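Nuclear inclusion protein A (Tobacco vein mottling virus, PDB 3MMG) probably acts as a 3C-type cysteine peptidase that cuts the viral polyprotein at specific sites. Local coordinates at residues P39-Q45 / D81-M87; M74-E78 / T189-A193; S138-I144 / S176-E181. The protein carries 3 engineered substitutions. All blocks are in the same frame, centred on the assembly; numbering follows the deposited sequence.

Interaction 1: P39-Q45 / D81-M87; sequences PYIIANQ and DIIVIKM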
loop_
_atom_site.group_PDB
_atom_site.type_symbol
_atom_site.label_atom_id
_atom_site.label_comp_id
_atom_site.label_asym_id
_atom_site.label_seq_id
_atom_site.Cartn_x
_atom_site.Cartn_y
_atom_site.Cartn_z
ATOM N N PRO A 39 -3.828 -7.302 13.476
ATOM C CA PRO A 39 -2.543 -7.981 13.433
ATOM C C PRO A 39 -1.942 -8.057 12.020
ATOM O O PRO A 39 -0.951 -8.786 11.798
ATOM C CB PRO A 39 -2.909 -9.391 13.906
ATOM C CG PRO A 39 -4.266 -9.594 13.299
ATOM C CD PRO A 39 -4.950 -8.263 13.453
ATOM N N TYR A 40 -2.533 -7.319 11.081
ATOM C CA TYR A 40 -2.168 -7.416 9.675
ATOM C C TYR A 40 -1.419 -6.189 9.191
ATOM O O TYR A 40 -1.688 -5.064 9.638
ATOM C CB TYR A 40 -3.423 -7.589 8.795
ATOM C CG TYR A 40 -4.331 -8.688 9.277
ATOM C CD1 TYR A 40 -5.588 -8.397 9.804
ATOM C CD2 TYR A 40 -3.924 -10.020 9.206
ATOM C CE1 TYR A 40 -6.428 -9.427 10.289
ATOM C CE2 TYR A 40 -4.747 -11.056 9.674
ATOM C CZ TYR A 40 -5.992 -10.750 10.202
ATOM O OH TYR A 40 -6.814 -11.769 10.669
ATOM N N ILE A 41 -0.495 -6.428 8.270
ATOM C CA ILE A 41 0.169 -5.378 7.497
ATOM C C ILE A 41 -0.210 -5.546 6.039
ATOM O O ILE A 41 -0.042 -6.626 5.478
ATOM C CB ILE A 41 1.726 -5.488 7.603
ATOM C CG1 ILE A 41 2.174 -5.515 9.079
ATOM C CG2 ILE A 41 2.426 -4.341 6.844
ATOM C CD1 ILE A 41 1.814 -4.294 9.845
ATOM N N ILE A 42 -0.726 -4.475 5.443
ATOM C CA ILE A 42 -1.149 -4.486 4.042
ATOM C C ILE A 42 -0.025 -3.802 3.284
ATOM O O ILE A 42 0.411 -2.692 3.658
ATOM C CB ILE A 42 -2.452 -3.690 3.872
ATOM C CG1 ILE A 42 -3.642 -4.357 4.612
ATOM C CG2 ILE A 42 -2.749 -3.442 2.391
ATOM C CD1 ILE A 42 -4.707 -3.359 5.069
ATOM N N ALA A 43 0.479 -4.455 2.243
ATOM C CA ALA A 43 1.619 -3.913 1.519
ATOM C C ALA A 43 1.512 -4.245 0.036
ATOM O O ALA A 43 0.616 -4.972 -0.374
ATOM C CB ALA A 43 2.931 -4.470 2.100
ATOM N N ASN A 44 2.435 -3.714 -0.761
ATOM C CA ASN A 44 2.557 -4.170 -2.158
ATOM C C ASN A 44 3.127 -5.589 -2.207
ATOM O O ASN A 44 4.022 -5.914 -1.432
ATOM C CB ASN A 44 3.512 -3.281 -2.945
ATOM C CG ASN A 44 3.051 -1.838 -3.018
ATOM O OD1 ASN A 44 3.444 -1.025 -2.193
ATOM N ND2 ASN A 44 2.178 -1.528 -3.977
ATOM N N GLN A 45 2.637 -6.430 -3.125
ATOM C CA GLN A 45 3.347 -7.715 -3.396
ATOM C C GLN A 45 4.819 -7.532 -3.729
ATOM O O GLN A 45 5.658 -8.347 -3.310
ATOM C CB GLN A 45 2.686 -8.521 -4.523
ATOM C CG GLN A 45 1.376 -9.155 -4.091
ATOM C CD GLN A 45 0.763 -9.996 -5.177
ATOM O OE1 GLN A 45 1.439 -10.371 -6.116
ATOM N NE2 GLN A 45 -0.520 -10.299 -5.049
ATOM N N ASP A 81 -1.183 -5.923 -7.186
ATOM C CA ASP A 81 0.032 -5.686 -6.393
ATOM C C ASP A 81 -0.271 -5.342 -4.934
ATOM O O ASP A 81 0.239 -4.340 -4.429
ATOM C CB ASP A 81 0.873 -4.590 -7.055
ATOM C CG ASP A 81 2.238 -4.418 -6.400
ATOM O OD1 ASP A 81 2.758 -5.411 -5.819
ATOM O OD2 ASP A 81 2.772 -3.300 -6.483
ATOM N N ILE A 82 -1.101 -6.164 -4.288
ATOM C CA ILE A 82 -1.415 -6.076 -2.850
ATOM C C ILE A 82 -1.254 -7.439 -2.158
ATOM O O ILE A 82 -1.633 -8.488 -2.699
ATOM C CB ILE A 82 -2.846 -5.537 -2.594
ATOM C CG1 ILE A 82 -3.043 -4.182 -3.315
ATOM C CG2 ILE A 82 -3.104 -5.389 -1.055
ATOM C CD1 ILE A 82 -4.451 -3.567 -3.166
ATOM N N ILE A 83 -0.689 -7.411 -0.953
ATOM C CA ILE A 83 -0.528 -8.611 -0.136
ATOM C C ILE A 83 -0.858 -8.252 1.309
ATOM O O ILE A 83 -0.681 -7.108 1.712
ATOM C CB ILE A 83 0.898 -9.213 -0.259
ATOM C CG1 ILE A 83 0.948 -10.597 0.403
ATOM C CG2 ILE A 83 1.969 -8.275 0.316
ATOM C CD1 ILE A 83 1.921 -11.513 -0.264
ATOM N N VAL A 84 -1.382 -9.218 2.054
ATOM C CA VAL A 84 -1.663 -9.042 3.468
ATOM C C VAL A 84 -0.723 -9.981 4.215
ATOM O O VAL A 84 -0.583 -11.140 3.849
ATOM C CB VAL A 84 -3.147 -9.330 3.844
ATOM C CG1 VAL A 84 -3.387 -8.979 5.283
ATOM C CG2 VAL A 84 -4.130 -8.502 2.955
ATOM N N ILE A 85 -0.060 -9.459 5.241
ATOM C CA ILE A 85 0.909 -10.240 6.024
ATOM C C ILE A 85 0.375 -10.319 7.439
ATOM O O ILE A 85 0.009 -9.296 8.021
ATOM C CB ILE A 85 2.303 -9.535 6.054
ATOM C CG1 ILE A 85 2.781 -9.157 4.637
ATOM C CG2 ILE A 85 3.336 -10.394 6.755
ATOM C CD1 ILE A 85 3.731 -8.005 4.646
ATOM N N LYS A 86 0.338 -11.526 8.010
ATOM C CA LYS A 86 -0.146 -11.671 9.374
ATOM C C LYS A 86 1.041 -11.630 10.340
ATOM O O LYS A 86 2.016 -12.341 10.158
ATOM C CB LYS A 86 -0.924 -12.978 9.563
ATOM C CG LYS A 86 -1.722 -13.005 10.870
ATOM C CD LYS A 86 -2.473 -14.308 11.064
ATOM C CE LYS A 86 -3.293 -14.265 12.366
ATOM N NZ LYS A 86 -4.473 -15.200 12.306
ATOM N N MET A 87 0.936 -10.807 11.370
ATOM C CA MET A 87 2.021 -10.696 12.333
ATOM C C MET A 87 1.857 -11.723 13.456
ATOM O O MET A 87 0.734 -12.172 13.772
ATOM C CB MET A 87 2.044 -9.284 12.909
ATOM C CG MET A 87 2.378 -8.196 11.865
ATOM S SD MET A 87 4.100 -8.310 11.332
ATOM C CE MET A 87 3.920 -8.978 9.688
#
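Two neighbouring antiparallel strands, 40-43 and 83-86, pair here within the N-terminal sheet of a chymotrypsin-like (3C-type) protease, and next to this pairing, after strand 40-43 and before strand 83-86, lies what is probably the His-Asp part of its active site. Their axes approach to 4.6 Å at 156°. Ile41 with Ile85 and Ala43 with Ile83 form the hydrogen-bonded pairs: Ile85 N to Ile41 O and Ile83 N to Ala43 O measure 2.8 Å, while the return bonds Ile41 N to Ile85 O and Ala43 N to Ile83 O measure 2.9 Å. Met87 N donating to Pro39 O at 2.8 Å extends the pairing by one step.

The two faces differ in their cover. Tyr40, Ile42, Val84 and Lys86 share one side; Tyr40 CB meets Val84 CG1 at 3.8 Å, and Phe186 and Leu191 of helix 186-192, together with Trp197, pack against this face. On the other side lie Ile41, Ala43, Ile83 and Ile85, where Leu21 of strand 18-25 touches Ile41 and Ala43.

Beyond the regular pairing, side chains join the two segments. Asp81 OD2 is hydrogen-bonded to His46 and Ser168 and packs near an aromatic side chain of the bound peptide, consistent with the aspartate-histidine pair of a catalytic triad. Asn44 ND2, which also reaches His167 O, donates to the same Asp81 OD2 at 3.1 Å. Gln45 adds a side-chain bond to the backbone, its NE2 lying 3.2 Å from Ile82 O.

Interaction 2: M74-E78 / T189-A193; sequences MKPVE and TYLDA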
loop_
_atom_site.group_PDB
_atom_site.type_symbol
_atom_site.label_atom_id
_atom_site.label_comp_id
_atom_site.label_asym_id
_atom_site.label_seq_id
_atom_site.Cartn_x
_atom_site.Cartn_y
_atom_site.Cartn_z
ATOM N N MET A 74 0.945 -15.241 4.808
ATOM C CA MET A 74 0.562 -14.152 3.898
ATOM C C MET A 74 -0.671 -14.531 3.087
ATOM O O MET A 74 -0.988 -15.716 2.943
ATOM C CB MET A 74 1.731 -13.804 2.986
ATOM C CG MET A 74 2.944 -13.203 3.734
ATOM S SD MET A 74 4.239 -12.676 2.630
ATOM C CE MET A 74 5.531 -12.392 3.859
ATOM N N LYS A 75 -1.392 -13.515 2.605
ATOM C CA LYS A 75 -2.583 -13.717 1.779
ATOM C C LYS A 75 -2.510 -12.708 0.631
ATOM O O LYS A 75 -2.753 -11.510 0.846
ATOM C CB LYS A 75 -3.853 -13.491 2.603
ATOM C CG LYS A 75 -5.142 -13.934 1.921
ATOM C CD LYS A 75 -6.360 -13.632 2.784
ATOM C CE LYS A 75 -6.510 -14.609 3.949
ATOM N NZ LYS A 75 -7.807 -14.368 4.702
ATOM N N PRO A 76 -2.120 -13.166 -0.574
ATOM C CA PRO A 76 -2.110 -12.235 -1.703
ATOM C C PRO A 76 -3.525 -11.894 -2.168
ATOM O O PRO A 76 -4.439 -12.718 -2.065
ATOM C CB PRO A 76 -1.366 -13.018 -2.798
ATOM C CG PRO A 76 -1.707 -14.465 -2.499
ATOM C CD PRO A 76 -1.653 -14.518 -0.969
ATOM N N VAL A 77 -3.715 -10.672 -2.661
ATOM C CA VAL A 77 -4.936 -10.367 -3.406
ATOM C C VAL A 77 -4.552 -10.759 -4.833
ATOM O O VAL A 77 -3.894 -10.004 -5.515
ATOM C CB VAL A 77 -5.282 -8.849 -3.362
ATOM C CG1 VAL A 77 -6.591 -8.587 -4.119
ATOM C CG2 VAL A 77 -5.389 -8.326 -1.905
ATOM N N GLU A 78 -4.899 -11.976 -5.259
ATOM C CA GLU A 78 -4.342 -12.498 -6.500
ATOM C C GLU A 78 -4.731 -11.633 -7.713
ATOM O O GLU A 78 -5.879 -11.199 -7.830
ATOM C CB GLU A 78 -4.749 -13.973 -6.706
ATOM C CG GLU A 78 -4.107 -14.950 -5.701
ATOM C CD GLU A 78 -2.601 -15.241 -5.925
ATOM O OE1 GLU A 78 -1.897 -14.516 -6.674
ATOM O OE2 GLU A 78 -2.102 -16.209 -5.309
ATOM N N THR A 189 -13.356 -10.035 3.201
ATOM C CA THR A 189 -12.791 -11.133 2.413
ATOM C C THR A 189 -11.356 -11.508 2.770
ATOM O O THR A 189 -11.012 -12.696 2.774
ATOM C CB THR A 189 -12.858 -10.818 0.900
ATOM O OG1 THR A 189 -14.189 -10.427 0.563
ATOM C CG2 THR A 189 -12.446 -12.022 0.048
ATOM N N TYR A 190 -10.517 -10.514 3.048
ATOM C CA TYR A 190 -9.090 -10.762 3.218
ATOM C C TYR A 190 -8.619 -10.658 4.675
ATOM O O TYR A 190 -7.688 -11.358 5.083
ATOM C CB TYR A 190 -8.259 -9.860 2.303
ATOM C CG TYR A 190 -8.395 -10.228 0.844
ATOM C CD1 TYR A 190 -9.448 -9.720 0.068
ATOM C CD2 TYR A 190 -7.497 -11.119 0.253
ATOM C CE1 TYR A 190 -9.591 -10.081 -1.269
ATOM C CE2 TYR A 190 -7.627 -11.485 -1.067
ATOM C CZ TYR A 190 -8.670 -10.966 -1.829
ATOM O OH TYR A 190 -8.777 -11.355 -3.156
ATOM N N LEU A 191 -9.266 -9.809 5.465
ATOM C CA LEU A 191 -8.811 -9.617 6.842
ATOM C C LEU A 191 -9.632 -10.430 7.841
ATOM O O LEU A 191 -9.063 -11.112 8.695
ATOM C CB LEU A 191 -8.763 -8.128 7.225
ATOM C CG LEU A 191 -8.061 -7.204 6.208
ATOM C CD1 LEU A 191 -7.940 -5.772 6.708
ATOM C CD2 LEU A 191 -6.696 -7.761 5.870
ATOM N N ASP A 192 -10.953 -10.361 7.738
ATOM C CA ASP A 192 -11.837 -11.007 8.713
ATOM C C ASP A 192 -11.839 -12.517 8.499
ATOM O O ASP A 192 -12.053 -13.285 9.445
ATOM C CB ASP A 192 -13.266 -10.457 8.616
ATOM C CG ASP A 192 -13.394 -9.015 9.124
ATOM O OD1 ASP A 192 -12.467 -8.509 9.782
ATOM O OD2 ASP A 192 -14.437 -8.372 8.865
ATOM N N ALA A 193 -11.576 -12.936 7.262
ATOM C CA ALA A 193 -11.660 -14.343 6.867
ATOM C C ALA A 193 -10.542 -15.201 7.449
ATOM O O ALA A 193 -9.350 -14.915 7.257
ATOM C CB ALA A 193 -11.694 -14.467 5.353
HETATM O O HOH W 1 -9.759 -15.007 2.618
HETATM O O HOH W 2 -7.321 -13.396 -4.128
#
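A lysine on edge strand 74-76 of the N-terminal sheet in this chymotrypsin-like fold reaches the C-terminal end of helix 186-192, which follows the last strand of the second barrel. Lys75 runs toward the helix and places its ammonium group among main-chain carbonyls: NZ is 3.0 Å from both Tyr190 O and Ala193 O, each a hydrogen bond. Asp195 O, just beyond the segment, is a further acceptor, and Trp197 provides a cation-pi contact. The charge is thus met by main-chain oxygens at and just beyond the C-terminal end of the helix. A water extends the set, accepting from Lys75 NZ at 2.9 Å and donating to Thr189 O at 2.6 Å. The hydroxyl of Thr189 bonds Lys185 O, just before the start of helix 186-192.

The aromatic part of the contact belongs to Tyr190, whose ring extends along the strand end. Val77 CG2 sits over its face in a CH-pi contact, 4.1 Å from the ring centroid, while the Lys75 chain passes close by, with CD 3.7 Å from Tyr190 CD2. A second water bridges the hydroxyl to the backbone, 2.7 Å from Tyr190 OH and 3.0 Å from Glu78 N.

Interaction 3: S138-I144 / S176-E181; sequences SFWQHWI and SNYFVE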
loop_
_atom_site.group_PDB
_atom_site.type_symbol
_atom_site.label_atom_id
_atom_site.label_comp_id
_atom_site.label_asym_id
_atom_site.label_seq_id
_atom_site.Cartn_x
_atom_site.Cartn_y
_atom_site.Cartn_z
ATOM N N SER A 138 -5.919 -3.693 -12.199
ATOM C CA SER A 138 -6.318 -3.065 -10.945
ATOM C C SER A 138 -5.599 -1.734 -10.729
ATOM O O SER A 138 -5.608 -1.175 -9.618
ATOM C CB SER A 138 -6.069 -4.029 -9.782
ATOM O OG SER A 138 -7.018 -5.096 -9.820
ATOM N N PHE A 139 -4.965 -1.220 -11.776
ATOM C CA PHE A 139 -4.213 0.026 -11.657
ATOM C C PHE A 139 -5.053 1.238 -12.048
ATOM O O PHE A 139 -5.829 1.186 -13.006
ATOM C CB PHE A 139 -2.953 0.029 -12.539
ATOM C CG PHE A 139 -1.891 -0.945 -12.116
ATOM C CD1 PHE A 139 -1.169 -0.754 -10.920
ATOM C CD2 PHE A 139 -1.594 -2.051 -12.912
ATOM C CE1 PHE A 139 -0.159 -1.684 -10.522
ATOM C CE2 PHE A 139 -0.590 -2.980 -12.521
ATOM C CZ PHE A 139 0.118 -2.788 -11.319
ATOM N N TRP A 140 -4.875 2.330 -11.310
ATOM C CA TRP A 140 -5.449 3.624 -11.670
ATOM C C TRP A 140 -4.351 4.666 -11.742
ATOM O O TRP A 140 -3.497 4.750 -10.840
ATOM C CB TRP A 140 -6.430 4.088 -10.598
ATOM C CG TRP A 140 -7.689 3.290 -10.511
ATOM C CD1 TRP A 140 -7.831 2.001 -10.057
ATOM C CD2 TRP A 140 -9.003 3.751 -10.836
ATOM N NE1 TRP A 140 -9.158 1.630 -10.101
ATOM C CE2 TRP A 140 -9.897 2.680 -10.578
ATOM C CE3 TRP A 140 -9.521 4.974 -11.329
ATOM C CZ2 TRP A 140 -11.291 2.789 -10.788
ATOM C CZ3 TRP A 140 -10.903 5.082 -11.549
ATOM C CH2 TRP A 140 -11.774 3.990 -11.244
ATOM N N GLN A 141 -4.383 5.482 -12.773
ATOM C CA GLN A 141 -3.402 6.553 -12.903
ATOM C C GLN A 141 -3.693 7.701 -11.913
ATOM O O GLN A 141 -4.865 8.025 -11.630
ATOM C CB GLN A 141 -3.384 7.091 -14.340
ATOM C CG GLN A 141 -2.205 8.029 -14.612
ATOM C CD GLN A 141 -2.089 8.435 -16.074
ATOM O OE1 GLN A 141 -2.895 8.020 -16.905
ATOM N NE2 GLN A 141 -1.080 9.238 -16.389
ATOM N N HIS A 142 -2.624 8.304 -11.396
ATOM C CA HIS A 142 -2.738 9.531 -10.618
ATOM C C HIS A 142 -1.561 10.439 -10.974
ATOM O O HIS A 142 -0.588 9.994 -11.613
ATOM C CB HIS A 142 -2.820 9.232 -9.089
ATOM C CG HIS A 142 -1.534 8.750 -8.479
ATOM N ND1 HIS A 142 -0.532 9.611 -8.090
ATOM C CD2 HIS A 142 -1.107 7.504 -8.150
ATOM C CE1 HIS A 142 0.470 8.918 -7.575
ATOM N NE2 HIS A 142 0.152 7.636 -7.606
ATOM N N TRP A 143 -1.678 11.710 -10.587
ATOM C CA TRP A 143 -0.679 12.730 -10.926
ATOM C C TRP A 143 0.070 13.355 -9.731
ATOM O O TRP A 143 0.596 14.466 -9.855
ATOM C CB TRP A 143 -1.312 13.808 -11.813
ATOM C CG TRP A 143 -1.558 13.295 -13.222
ATOM C CD1 TRP A 143 -0.730 13.446 -14.305
ATOM C CD2 TRP A 143 -2.681 12.523 -13.679
ATOM N NE1 TRP A 143 -1.277 12.823 -15.407
ATOM C CE2 TRP A 143 -2.469 12.245 -15.049
ATOM C CE3 TRP A 143 -3.842 12.038 -13.066
ATOM C CZ2 TRP A 143 -3.390 11.515 -15.814
ATOM C CZ3 TRP A 143 -4.769 11.309 -13.833
ATOM C CH2 TRP A 143 -4.523 11.052 -15.193
ATOM N N ILE A 144 0.140 12.636 -8.609
ATOM C CA ILE A 144 0.822 13.124 -7.402
ATOM C C ILE A 144 2.301 12.748 -7.500
ATOM O O ILE A 144 2.635 11.590 -7.739
ATOM C CB ILE A 144 0.206 12.514 -6.112
ATOM C CG1 ILE A 144 -1.299 12.840 -6.029
ATOM C CG2 ILE A 144 0.977 12.996 -4.834
ATOM C CD1 ILE A 144 -2.117 11.940 -5.091
ATOM N N SER A 176 4.592 9.056 -15.515
ATOM C CA SER A 176 3.194 8.776 -15.125
ATOM C C SER A 176 3.217 7.876 -13.897
ATOM O O SER A 176 4.105 7.043 -13.775
ATOM C CB SER A 176 2.440 8.047 -16.249
ATOM O OG SER A 176 2.227 8.881 -17.382
ATOM N N ASN A 177 2.234 8.038 -13.008
ATOM C CA ASN A 177 2.159 7.251 -11.774
ATOM C C ASN A 177 0.859 6.466 -11.677
ATOM O O ASN A 177 -0.172 6.919 -12.172
ATOM C CB ASN A 177 2.246 8.175 -10.557
ATOM C CG ASN A 177 3.621 8.692 -10.330
ATOM O OD1 ASN A 177 4.615 8.046 -10.677
ATOM N ND2 ASN A 177 3.702 9.877 -9.746
ATOM N N TYR A 178 0.906 5.316 -11.011
ATOM C CA TYR A 178 -0.272 4.449 -10.891
ATOM C C TYR A 178 -0.348 3.856 -9.496
ATOM O O TYR A 178 0.674 3.453 -8.930
ATOM C CB TYR A 178 -0.260 3.319 -11.920
ATOM C CG TYR A 178 -0.132 3.803 -13.328
ATOM C CD1 TYR A 178 1.127 4.069 -13.851
ATOM C CD2 TYR A 178 -1.263 4.027 -14.133
ATOM C CE1 TYR A 178 1.287 4.556 -15.114
ATOM C CE2 TYR A 178 -1.094 4.521 -15.456
ATOM C CZ TYR A 178 0.197 4.764 -15.910
ATOM O OH TYR A 178 0.491 5.249 -17.167
ATOM N N PHE A 179 -1.559 3.836 -8.954
ATOM C CA PHE A 179 -1.814 3.118 -7.731
ATOM C C PHE A 179 -2.609 1.855 -8.008
ATOM O O PHE A 179 -3.223 1.725 -9.082
ATOM C CB PHE A 179 -2.489 4.005 -6.676
ATOM C CG PHE A 179 -3.941 4.333 -6.919
ATOM C CD1 PHE A 179 -4.963 3.482 -6.440
ATOM C CD2 PHE A 179 -4.301 5.548 -7.533
ATOM C CE1 PHE A 179 -6.309 3.833 -6.587
ATOM C CE2 PHE A 179 -5.659 5.918 -7.663
ATOM C CZ PHE A 179 -6.657 5.053 -7.207
ATOM N N VAL A 180 -2.594 0.930 -7.048
ATOM C CA VAL A 180 -3.361 -0.330 -7.199
ATOM C C VAL A 180 -4.557 -0.234 -6.270
ATOM O O VAL A 180 -4.385 0.092 -5.100
ATOM C CB VAL A 180 -2.535 -1.620 -6.875
ATOM C CG1 VAL A 180 -1.762 -1.471 -5.528
ATOM C CG2 VAL A 180 -3.430 -2.882 -6.895
ATOM N N GLU A 181 -5.752 -0.518 -6.797
ATOM C CA GLU A 181 -6.983 -0.365 -6.033
ATOM C C GLU A 181 -7.236 -1.550 -5.128
ATOM O O GLU A 181 -6.893 -2.678 -5.471
ATOM C CB GLU A 181 -8.183 -0.206 -6.985
ATOM C CG GLU A 181 -8.391 -1.419 -7.891
ATOM C CD GLU A 181 -9.819 -1.594 -8.368
ATOM O OE1 GLU A 181 -10.359 -0.692 -9.018
ATOM O OE2 GLU A 181 -10.394 -2.663 -8.100
HETATM O O HOH W 3 -9.714 -4.369 -10.345
HETATM O O HOH W 4 0.545 10.218 -14.122
HETATM O O HOH W 5 -1.441 6.251 -18.793
HETATM O O HOH W 6 -0.342 10.056 -19.139
#
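Trp140 and Phe179 form the apolar centre of this antiparallel strand pair: Trp140 CB lies over the Phe179 ring, 3.8 Å from its centroid, in a CH-pi contact, while the indole is nearly parallel to that ring but slid well aside. Asn177 CB packs likewise over the His142 ring, 3.8 Å from the centroid. Phe139, Tyr178 and Val180 occupy the opposite face.

Between the faces runs the backbone pairing, with Trp140 N to Phe179 O at 2.8 Å, Phe179 N to Trp140 O at 2.9 Å and His142 N to Asn177 O at 2.9 Å. At one end Trp140 NE1 donates to Glu181 OE1 (2.8 Å), and Glu181 also forms a salt bridge with Arg80. At the other, a water links Gln141 NE2, His142 O and Asn177 N. His142 NE2 bonds His167, and Asn177, hydrogen-bonded to Thr170, packs on a polar side chain of the bound peptide, so this end borders the substrate site.

In the C-terminal six-stranded barrel of the chymotrypsin-like fold, strand 139-142 is flanked on its far side by strand 121-133 and strand 177-181 by strand 163-171, while Leu155 of strand 154-157 touches Phe179.

Along the chain the segments run 39-45, 74-78, 81-87, 138-144, 176-181 and 189-193, so interactions 1 and 2 interlace and interaction 3 falls within the span of interaction 2. The centres of interactions 1 and 2 are about 8 Å apart, and strands 83-86 and 74-76 are neighbours in the N-terminal sheet. Interaction 3 belongs to the C-terminal barrel, its centre about 19 Å from that of interaction 1 and 22 Å from that of interaction 2. Strand 177-181 leads to helix 186-192, which returns the chain to the first sheet. Ile82 and Asp81 touch Val180, joining the barrels where the peptide binds.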